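Local coordinates for receptor-like protein kinase ANXUR1 (Arabidopsis thaliana, PDB 6FIG) that is a plant receptor kinase of the malectin-like family, involved in reproduction, that probably senses extracellular signals through its ectodomain and phosphorylates serine or threonine, at residues A[280-285]-A[343-348]. Numbering follows the deposited sequence. Where two conformers were deposited one is given.
Sequences YILRLH and EEITLQ. With NAG (2-acetamido-2-deoxy-beta-D-glucopyranose), chain D.
Ile345 drives its longer branch from strand 344-351 against Tyr280 of strand 278-287, where two sheets of the malectin-like domain pack face to face. From CB the side chain forks. CG2 of Ile345, anti to its backbone N, touches CD2 of Leu282 at 3.9 Å, the two side chains running alongside each other, pointing opposite ways. CG1, beside that N (chi1 -75°), carries CD1 to the root of the tyrosine: CD1 of Ile345 lies 3.7 Å from Tyr280 CB and 3.6 Å from Tyr280 CG, approaching the ring obliquely. The phenol end lies beyond this contact, its OH hydrogen-bonded to the backbone O of Asp275. Farther along, Leu284 and Leu347 meet tip to tip, CD2 of Leu284 4.2 Å from CD1 of Leu347; on strand 299-303, Ile301 touches Leu284 and Leu347, and Ile303 touches Leu282 and Leu347. The axes of the two strand segments come no closer than 10.4 Å, their directions 27° apart, so side chains alone bridge the gap. On strand 344-351, Gln348 belongs to a glycan pocket, with OE1 of Gln348 2.6 Å from O6 of the N-acetylglucosamine. With no hydrogen bond between the segments and all five touching residues buried, cohesion here rests on apolar packing, as expected of a β-sandwich core.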
loop_
_atom_site.group_PDB
_atom_site.type_symbol
_atom_site.label_atom_id
_atom_site.label_comp_id
_atom_site.label_asym_id
_atom_site.label_seq_id
_atom_site.Cartn_x
_atom_site.Cartn_y
_atom_site.Cartn_z
ATOM N N TYR A 280 21.029 -6.954 21.619
ATOM C CA TYR A 280 19.707 -7.190 21.054
ATOM C C TYR A 280 18.634 -6.401 21.804
ATOM O O TYR A 280 18.738 -6.180 23.018
ATOM C CB TYR A 280 19.335 -8.676 21.104
ATOM C CG TYR A 280 20.229 -9.492 20.212
ATOM C CD1 TYR A 280 19.829 -9.796 18.913
ATOM C CD2 TYR A 280 21.466 -9.919 20.645
ATOM C CE1 TYR A 280 20.655 -10.516 18.066
ATOM C CE2 TYR A 280 22.314 -10.632 19.792
ATOM C CZ TYR A 280 21.898 -10.911 18.493
ATOM O OH TYR A 280 22.709 -11.620 17.623
ATOM N N ILE A 281 17.613 -5.985 21.067
ATOM C CA ILE A 281 16.436 -5.356 21.644
ATOM C C ILE A 281 15.320 -6.365 21.535
ATOM O O ILE A 281 15.045 -6.884 20.454
ATOM C CB ILE A 281 16.068 -4.046 20.925
ATOM C CG1 ILE A 281 17.143 -3.010 21.194
ATOM C CG2 ILE A 281 14.702 -3.516 21.407
ATOM C CD1 ILE A 281 17.007 -1.777 20.340
ATOM N N LEU A 282 14.649 -6.638 22.657
ATOM C CA LEU A 282 13.413 -7.404 22.653
ATOM C C LEU A 282 12.287 -6.413 22.855
ATOM O O LEU A 282 12.265 -5.673 23.844
ATOM C CB LEU A 282 13.365 -8.440 23.772
ATOM C CG LEU A 282 14.242 -9.671 23.617
ATOM C CD1 LEU A 282 15.714 -9.327 23.838
ATOM C CD2 LEU A 282 13.783 -10.739 24.594
ATOM N N ARG A 283 11.380 -6.397 21.895
ATOM C CA ARG A 283 10.170 -5.591 21.936
ATOM C C ARG A 283 9.005 -6.489 22.293
ATOM O O ARG A 283 8.632 -7.357 21.517
ATOM C CB ARG A 283 9.916 -4.929 20.575
ATOM C CG ARG A 283 8.658 -4.090 20.606
ATOM C CD ARG A 283 8.569 -3.164 19.417
ATOM N NE ARG A 283 9.488 -2.075 19.630
ATOM C CZ ARG A 283 9.630 -1.031 18.835
ATOM N NH1 ARG A 283 8.903 -0.924 17.709
ATOM N NH2 ARG A 283 10.467 -0.070 19.191
ATOM N N LEU A 284 8.450 -6.293 23.502
ATOM C CA LEU A 284 7.335 -7.095 23.971
ATOM C C LEU A 284 6.073 -6.301 23.773
ATOM O O LEU A 284 5.987 -5.169 24.223
ATOM C CB LEU A 284 7.514 -7.447 25.458
ATOM C CG LEU A 284 8.449 -8.628 25.744
ATOM C CD1 LEU A 284 9.873 -8.416 25.296
ATOM C CD2 LEU A 284 8.434 -8.905 27.237
ATOM N N HIS A 285 5.121 -6.897 23.072
ATOM C CA HIS A 285 3.852 -6.266 22.762
ATOM C C HIS A 285 2.774 -6.799 23.712
ATOM O O HIS A 285 2.636 -8.020 23.868
ATOM C CB HIS A 285 3.438 -6.591 21.324
ATOM C CG HIS A 285 4.319 -5.980 20.285
ATOM N ND1 HIS A 285 4.063 -4.745 19.730
ATOM C CD2 HIS A 285 5.447 -6.433 19.707
ATOM C CE1 HIS A 285 5.002 -4.475 18.840
ATOM N NE2 HIS A 285 5.846 -5.484 18.798
ATOM N N GLU A 343 24.951 -17.880 22.491
ATOM C CA GLU A 343 24.201 -17.958 21.228
ATOM C C GLU A 343 22.681 -18.083 21.387
ATOM O O GLU A 343 21.996 -18.301 20.386
ATOM C CB GLU A 343 24.679 -19.095 20.306
ATOM C CG GLU A 343 26.179 -19.240 20.123
ATOM C CD GLU A 343 26.581 -20.690 19.903
ATOM O OE1 GLU A 343 25.971 -21.354 19.035
ATOM O OE2 GLU A 343 27.491 -21.168 20.611
ATOM N N GLU A 344 22.155 -17.926 22.609
ATOM C CA GLU A 344 20.702 -17.941 22.839
ATOM C C GLU A 344 20.223 -16.720 23.608
ATOM O O GLU A 344 20.950 -16.155 24.428
ATOM C CB GLU A 344 20.276 -19.205 23.598
ATOM C CG GLU A 344 20.328 -20.481 22.757
ATOM C CD GLU A 344 20.385 -21.771 23.578
ATOM O OE1 GLU A 344 20.439 -21.717 24.827
ATOM O OE2 GLU A 344 20.397 -22.867 22.968
ATOM N N ILE A 345 18.995 -16.321 23.313
ATOM C CA ILE A 345 18.228 -15.409 24.141
ATOM C C ILE A 345 17.052 -16.223 24.675
ATOM O O ILE A 345 16.380 -16.928 23.914
ATOM C CB ILE A 345 17.741 -14.184 23.362
ATOM C CG1 ILE A 345 18.922 -13.225 23.134
ATOM C CG2 ILE A 345 16.598 -13.457 24.096
ATOM C CD1 ILE A 345 18.626 -12.147 22.129
ATOM N N THR A 346 16.841 -16.149 25.992
ATOM C CA THR A 346 15.663 -16.746 26.609
ATOM C C THR A 346 14.788 -15.642 27.161
ATOM O O THR A 346 15.281 -14.657 27.724
ATOM C CB THR A 346 16.007 -17.722 27.748
ATOM O OG1 THR A 346 16.767 -17.056 28.766
ATOM C CG2 THR A 346 16.774 -18.916 27.210
ATOM N N LEU A 347 13.482 -15.780 26.974
ATOM C CA LEU A 347 12.527 -14.843 27.559
ATOM C C LEU A 347 11.652 -15.674 28.480
ATOM O O LEU A 347 11.159 -16.715 28.050
ATOM C CB LEU A 347 11.695 -14.187 26.484
ATOM C CG LEU A 347 10.544 -13.321 26.969
ATOM C CD1 LEU A 347 11.045 -12.109 27.724
ATOM C CD2 LEU A 347 9.688 -12.885 25.794
ATOM N N GLN A 348 11.486 -15.247 29.736
ATOM C CA GLN A 348 10.680 -16.034 30.690
ATOM C C GLN A 348 9.727 -15.134 31.422
ATOM O O GLN A 348 10.071 -14.007 31.716
ATOM C CB GLN A 348 11.561 -16.757 31.687
ATOM C CG GLN A 348 12.460 -17.788 31.041
ATOM C CD GLN A 348 13.407 -18.392 32.023
ATOM O OE1 GLN A 348 14.292 -17.706 32.545
ATOM N NE2 GLN A 348 13.216 -19.679 32.325
HETATM C C1 NAG D . 11.753 -18.495 36.270
HETATM C C2 NAG D . 12.004 -19.238 37.566
HETATM C C3 NAG D . 13.045 -18.521 38.419
HETATM C C4 NAG D . 14.266 -18.116 37.611
HETATM C C5 NAG D . 13.820 -17.314 36.396
HETATM C C6 NAG D . 14.942 -16.762 35.523
HETATM C C7 NAG D . 10.020 -20.421 38.423
HETATM C C8 NAG D . 8.712 -20.242 39.151
HETATM N N2 NAG D . 10.716 -19.294 38.249
HETATM O O3 NAG D . 13.446 -19.389 39.479
HETATM O O4 NAG D . 15.110 -17.284 38.412
HETATM O O5 NAG D . 12.995 -18.185 35.634
HETATM O O6 NAG D . 15.615 -17.814 34.825
HETATM O O7 NAG D . 10.403 -21.521 38.032
#